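Local coordinates for protein subdomain of Desmoplakin Carboxy-Terminal domain (DPCT) (Homo sapiens, PDB 1LM5) that probably binds intermediate filaments as part of the plakin-repeat tail of desmoplakin, a structural protein, at residues 76-79 / 80-83; 112-115 / 116-120. One frame throughout, in Å; residues are numbered along the deposited sequence.

Both contacts are local, each within about two turns of a single helix, so neither closes a loop; they follow in series and neither nest nor cross. From the N terminus, contact 1 comes first, on helix 74-88, beside helices 36-47 and 63-68. The chain then runs on through helix 101-106 to helix 112-124, whose first residues form contact 2. In space the two meet, though their centres lie about 14 Å apart: the Phe118 ring of contact 2 packs on Pro82 and Ala83 of contact 1. Glu44 of helix 36-47 touches both, through Leu80 and Ala83 of contact 1 and through Arg117 of contact 2, with which it forms a salt bridge.

Contact 1: 76-79 / 80-83; sequences MATR and LKPA
Leu80 lays its CD1 methyl against the CG methylene of Met76, one turn earlier in helix 74-88, with CD1 and CG 3.7 Å apart. The two side chains slant across each other. Met76 reaches the place with CG anti to its backbone nitrogen (chi1 -178°) and then bends at both of its next torsions, which brings its sulfur beside the branch point of Leu80, SD to CG 4.2 Å. Beneath this apolar pair Leu80 N shares its N-H between two carbonyls, donating a hydrogen bond to Met76 O at 2.8 Å, bent to 136°, and a weak one to Ala77 O. Lys81 N bonds to Thr78 O, three residues back, at 3.3 Å, approaching from above the carbonyl plane. The helix is kinked here: Pro82 has no N-H to give, and Ala83 N makes no bond to the preceding turn either; Pro82 CD lies 3.5 Å from Arg79 O. On the exposed side the aliphatic part of Lys81 runs back along Thr78, CE coming within 3.7 Å of Thr78 CA. The buried face looks inward: Leu80 meets Leu63, Ile72 and Glu44, and Met76 rests on Gln40 of helix 36-47. At the start of the turn, Asp73 accepts a bond from Met76 N through its carboxylate. The i to i+4 apolar pair sits just ahead of a proline kink, and its outer surfaces pack helix 74-88 on helices 36-47 and 63-68 of the plakin-repeat fold.

Contact 2: 112-115 / 116-120; sequences YEAG and QRFLE
Tyr112 and Gln116 lie side by side on the first turns of helix 112-124 in this plakin-repeat fragment, an i to i+4 CH-pi pair. The Gln116 CG methylene sits over one ring face, 3.6 Å from its centroid, and the amide plane is turned only 18° from the ring. Regular alpha-helical bonds satisfy four successive backbone carbonyls: Gln116 N donates to Tyr112 O, Arg117 N to Glu113 O at 3.0 Å, Phe118 N to Ala114 O, and Leu119 N to Gly115 O at 2.9 Å. Glu120 N continues the series to Gln116 O. Arg117 finds its polar partners elsewhere: NE forms a salt bridge with Glu44 of helix 36-47, and NH2 too is hydrogen-bonded beyond this helical segment. Its chain bends at chi3 (-61°), folding the guanidinium back so that Ala114 CA lies over one of its faces, 3.7 Å from CZ. Glu113 OE1 is 4.5 Å from Arg117 NH1, beyond a salt bridge, although the opposite charges probably attract weakly. The Phe118 ring also touches Ala86 of helix 74-88. Already bonded to Phe118 N, Ala114 O also lies over a face of the Phe118 ring, 3.0 Å from CG.

Contact 1: 76-79 / 80-83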
ATOM      1  N   MET B  76      -7.548  -2.052  24.995  1.00 23.37           N
ATOM      2  CA  MET B  76      -6.521  -2.323  23.998  1.00 23.67           C
ATOM      3  C   MET B  76      -6.499  -1.216  22.946  1.00 21.52           C
ATOM      4  O   MET B  76      -5.432  -0.771  22.544  1.00 21.73           O
ATOM      5  CB  MET B  76      -6.756  -3.688  23.333  1.00 23.82           C
ATOM      6  CG  MET B  76      -5.695  -4.069  22.312  1.00 24.76           C
ATOM      7  SD  MET B  76      -4.092  -4.333  23.064  1.00 24.86           S
ATOM      8  CE  MET B  76      -4.345  -5.931  23.806  1.00 23.39           C
ATOM      9  N   ALA B  77      -7.669  -0.760  22.508  1.00 20.18           N
ATOM     10  CA  ALA B  77      -7.724   0.302  21.511  1.00 22.46           C
ATOM     11  C   ALA B  77      -6.956   1.511  22.042  1.00 23.00           C
ATOM     12  O   ALA B  77      -6.262   2.191  21.296  1.00 23.82           O
ATOM     13  CB  ALA B  77      -9.155   0.684  21.221  1.00 23.69           C
ATOM     14  N   THR B  78      -7.077   1.765  23.345  1.00 22.15           N
ATOM     15  CA  THR B  78      -6.371   2.886  23.953  1.00 22.20           C
ATOM     16  C   THR B  78      -4.870   2.679  23.828  1.00 20.64           C
ATOM     17  O   THR B  78      -4.153   3.568  23.380  1.00 20.37           O
ATOM     18  CB  THR B  78      -6.741   3.027  25.441  1.00 23.59           C
ATOM     19  OG1 THR B  78      -8.134   3.340  25.545  1.00 25.11           O
ATOM     20  CG2 THR B  78      -5.924   4.143  26.102  1.00 25.02           C
ATOM     21  N   ARG B  79      -4.401   1.491  24.199  1.00 21.14           N
ATOM     22  CA  ARG B  79      -2.979   1.181  24.136  1.00 22.22           C
ATOM     23  C   ARG B  79      -2.445   1.175  22.716  1.00 22.17           C
ATOM     24  O   ARG B  79      -1.256   1.371  22.513  1.00 22.69           O
ATOM     25  CB  ARG B  79      -2.694  -0.182  24.757  1.00 23.93           C
ATOM     26  CG  ARG B  79      -3.176  -0.359  26.170  1.00 26.66           C
ATOM     27  CD  ARG B  79      -3.139  -1.833  26.532  1.00 31.55           C
ATOM     28  NE  ARG B  79      -4.053  -2.132  27.626  1.00 37.55           N
ATOM     29  CZ  ARG B  79      -4.400  -3.360  27.990  1.00 39.75           C
ATOM     30  NH1 ARG B  79      -3.905  -4.406  27.342  1.00 38.73           N
ATOM     31  NH2 ARG B  79      -5.250  -3.536  28.996  1.00 40.88           N
ATOM     32  N   LEU B  80      -3.320   0.940  21.737  1.00 21.36           N
ATOM     33  CA  LEU B  80      -2.899   0.894  20.338  1.00 20.64           C
ATOM     34  C   LEU B  80      -2.873   2.222  19.607  1.00 19.73           C
ATOM     35  O   LEU B  80      -2.436   2.275  18.461  1.00 20.70           O
ATOM     36  CB  LEU B  80      -3.797  -0.058  19.538  1.00 17.87           C
ATOM     37  CG  LEU B  80      -3.774  -1.513  19.975  1.00 19.19           C
ATOM     38  CD1 LEU B  80      -4.816  -2.294  19.176  1.00 18.65           C
ATOM     39  CD2 LEU B  80      -2.377  -2.072  19.750  1.00 17.63           C
ATOM     40  N   LYS B  81      -3.347   3.293  20.239  1.00 21.23           N
ATOM     41  CA  LYS B  81      -3.372   4.590  19.571  1.00 22.28           C
ATOM     42  C   LYS B  81      -2.040   4.980  18.941  1.00 20.85           C
ATOM     43  O   LYS B  81      -1.986   5.353  17.763  1.00 19.72           O
ATOM     44  CB  LYS B  81      -3.843   5.685  20.546  1.00 24.90           C
ATOM     45  CG  LYS B  81      -5.315   5.550  20.950  1.00 28.29           C
ATOM     46  CD  LYS B  81      -5.647   6.440  22.151  1.00 30.99           C
ATOM     47  CE  LYS B  81      -7.097   6.288  22.623  1.00 33.85           C
ATOM     48  NZ  LYS B  81      -8.103   6.951  21.733  1.00 35.84           N
ATOM     49  N   PRO B  82      -0.940   4.904  19.710  1.00 21.22           N
ATOM     50  CA  PRO B  82       0.351   5.278  19.116  1.00 19.70           C
ATOM     51  C   PRO B  82       0.663   4.453  17.863  1.00 18.40           C
ATOM     52  O   PRO B  82       1.170   4.981  16.877  1.00 18.03           O
ATOM     53  CB  PRO B  82       1.344   5.013  20.238  1.00 19.69           C
ATOM     54  CG  PRO B  82       0.516   5.223  21.493  1.00 22.18           C
ATOM     55  CD  PRO B  82      -0.788   4.538  21.128  1.00 21.00           C
ATOM     56  N   ALA B  83       0.367   3.155  17.908  1.00 16.85           N
ATOM     57  CA  ALA B  83       0.615   2.280  16.758  1.00 18.44           C
ATOM     58  C   ALA B  83      -0.217   2.733  15.559  1.00 18.14           C
ATOM     59  O   ALA B  83       0.252   2.720  14.420  1.00 17.77           O
ATOM     60  CB  ALA B  83       0.268   0.834  17.102  1.00 15.57           C
TER

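Contact 2: 112-115 / 116-120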
ATOM      1  N   TYR B 112      11.207   5.607  22.293  1.00 29.35           N
ATOM      2  CA  TYR B 112      12.054   4.861  21.368  1.00 29.87           C
ATOM      3  C   TYR B 112      11.599   3.422  21.150  1.00 29.59           C
ATOM      4  O   TYR B 112      11.560   2.943  20.017  1.00 28.83           O
ATOM      5  CB  TYR B 112      13.493   4.835  21.875  1.00 32.59           C
ATOM      6  CG  TYR B 112      14.425   4.066  20.964  1.00 34.05           C
ATOM      7  CD1 TYR B 112      14.854   4.611  19.760  1.00 35.09           C
ATOM      8  CD2 TYR B 112      14.844   2.778  21.292  1.00 35.75           C
ATOM      9  CE1 TYR B 112      15.676   3.894  18.901  1.00 36.72           C
ATOM     10  CE2 TYR B 112      15.668   2.049  20.436  1.00 37.60           C
ATOM     11  CZ  TYR B 112      16.078   2.616  19.244  1.00 36.71           C
ATOM     12  OH  TYR B 112      16.892   1.906  18.391  1.00 41.18           O
ATOM     13  N   GLU B 113      11.287   2.731  22.240  1.00 28.61           N
ATOM     14  CA  GLU B 113      10.856   1.338  22.163  1.00 29.74           C
ATOM     15  C   GLU B 113       9.629   1.135  21.285  1.00 26.09           C
ATOM     16  O   GLU B 113       9.629   0.273  20.402  1.00 23.76           O
ATOM     17  CB  GLU B 113      10.577   0.795  23.557  1.00 32.72           C
ATOM     18  CG  GLU B 113      11.662  -0.111  24.090  1.00 39.96           C
ATOM     19  CD  GLU B 113      11.307  -0.667  25.453  1.00 44.66           C
ATOM     20  OE1 GLU B 113      10.164  -1.162  25.608  1.00 45.75           O
ATOM     21  OE2 GLU B 113      12.165  -0.608  26.363  1.00 47.60           O
ATOM     22  N   ALA B 114       8.587   1.922  21.539  1.00 23.88           N
ATOM     23  CA  ALA B 114       7.351   1.838  20.766  1.00 22.85           C
ATOM     24  C   ALA B 114       7.640   2.169  19.304  1.00 22.84           C
ATOM     25  O   ALA B 114       7.232   1.442  18.396  1.00 20.91           O
ATOM     26  CB  ALA B 114       6.323   2.813  21.320  1.00 22.86           C
ATOM     27  N   GLY B 115       8.349   3.275  19.092  1.00 20.83           N
ATOM     28  CA  GLY B 115       8.688   3.693  17.747  1.00 22.27           C
ATOM     29  C   GLY B 115       9.432   2.606  17.004  1.00 22.83           C
ATOM     30  O   GLY B 115       9.123   2.310  15.848  1.00 21.63           O
ATOM     31  N   GLN B 116      10.409   2.003  17.674  1.00 22.80           N
ATOM     32  CA  GLN B 116      11.205   0.947  17.068  1.00 24.34           C
ATOM     33  C   GLN B 116      10.371  -0.267  16.712  1.00 21.70           C
ATOM     34  O   GLN B 116      10.578  -0.880  15.669  1.00 20.23           O
ATOM     35  CB  GLN B 116      12.339   0.526  18.000  1.00 26.28           C
ATOM     36  CG  GLN B 116      13.622   1.256  17.719  1.00 33.78           C
ATOM     37  CD  GLN B 116      14.066   1.094  16.278  1.00 32.06           C
ATOM     38  OE1 GLN B 116      14.396  -0.009  15.827  1.00 36.14           O
ATOM     39  NE2 GLN B 116      14.078   2.191  15.550  1.00 33.11           N
ATOM     40  N   ARG B 117       9.442  -0.618  17.587  1.00 21.52           N
ATOM     41  CA  ARG B 117       8.573  -1.759  17.331  1.00 20.61           C
ATOM     42  C   ARG B 117       7.813  -1.477  16.048  1.00 18.65           C
ATOM     43  O   ARG B 117       7.740  -2.309  15.148  1.00 16.96           O
ATOM     44  CB  ARG B 117       7.533  -1.932  18.439  1.00 21.84           C
ATOM     45  CG  ARG B 117       8.019  -2.506  19.734  1.00 25.75           C
ATOM     46  CD  ARG B 117       6.857  -3.193  20.446  1.00 21.24           C
ATOM     47  NE  ARG B 117       5.764  -2.284  20.776  1.00 20.67           N
ATOM     48  CZ  ARG B 117       5.794  -1.404  21.774  1.00 25.35           C
ATOM     49  NH1 ARG B 117       6.867  -1.313  22.550  1.00 24.64           N
ATOM     50  NH2 ARG B 117       4.751  -0.619  22.002  1.00 26.47           N
ATOM     51  N   PHE B 118       7.233  -0.284  15.984  1.00 17.61           N
ATOM     52  CA  PHE B 118       6.419   0.100  14.850  1.00 18.19           C
ATOM     53  C   PHE B 118       7.204   0.093  13.545  1.00 17.20           C
ATOM     54  O   PHE B 118       6.749  -0.446  12.538  1.00 16.46           O
ATOM     55  CB  PHE B 118       5.804   1.472  15.120  1.00 17.97           C
ATOM     56  CG  PHE B 118       4.999   1.540  16.392  1.00 17.62           C
ATOM     57  CD1 PHE B 118       4.709   2.772  16.971  1.00 18.60           C
ATOM     58  CD2 PHE B 118       4.513   0.380  17.003  1.00 17.75           C
ATOM     59  CE1 PHE B 118       3.945   2.855  18.134  1.00 17.11           C
ATOM     60  CE2 PHE B 118       3.751   0.451  18.167  1.00 18.51           C
ATOM     61  CZ  PHE B 118       3.467   1.704  18.735  1.00 17.93           C
ATOM     62  N   LEU B 119       8.385   0.692  13.563  1.00 16.48           N
ATOM     63  CA  LEU B 119       9.215   0.706  12.368  1.00 16.06           C
ATOM     64  C   LEU B 119       9.523  -0.712  11.909  1.00 16.68           C
ATOM     65  O   LEU B 119       9.487  -1.019  10.715  1.00 17.08           O
ATOM     66  CB  LEU B 119      10.520   1.448  12.646  1.00 17.62           C
ATOM     67  CG  LEU B 119      10.336   2.919  12.990  1.00 19.75           C
ATOM     68  CD1 LEU B 119      11.683   3.522  13.404  1.00 21.97           C
ATOM     69  CD2 LEU B 119       9.778   3.640  11.789  1.00 18.96           C
ATOM     70  N   GLU B 120       9.818  -1.583  12.859  1.00 15.79           N
ATOM     71  CA  GLU B 120      10.130  -2.960  12.520  1.00 18.43           C
ATOM     72  C   GLU B 120       8.926  -3.693  11.965  1.00 16.99           C
ATOM     73  O   GLU B 120       9.034  -4.428  10.989  1.00 15.97           O
ATOM     74  CB  GLU B 120      10.669  -3.678  13.741  1.00 17.46           C
ATOM     75  CG  GLU B 120      11.971  -3.050  14.220  1.00 22.12           C
ATOM     76  CD  GLU B 120      12.415  -3.589  15.543  1.00 22.05           C
ATOM     77  OE1 GLU B 120      11.581  -4.211  16.241  1.00 24.13           O
ATOM     78  OE2 GLU B 120      13.592  -3.372  15.894  1.00 24.90           O
TER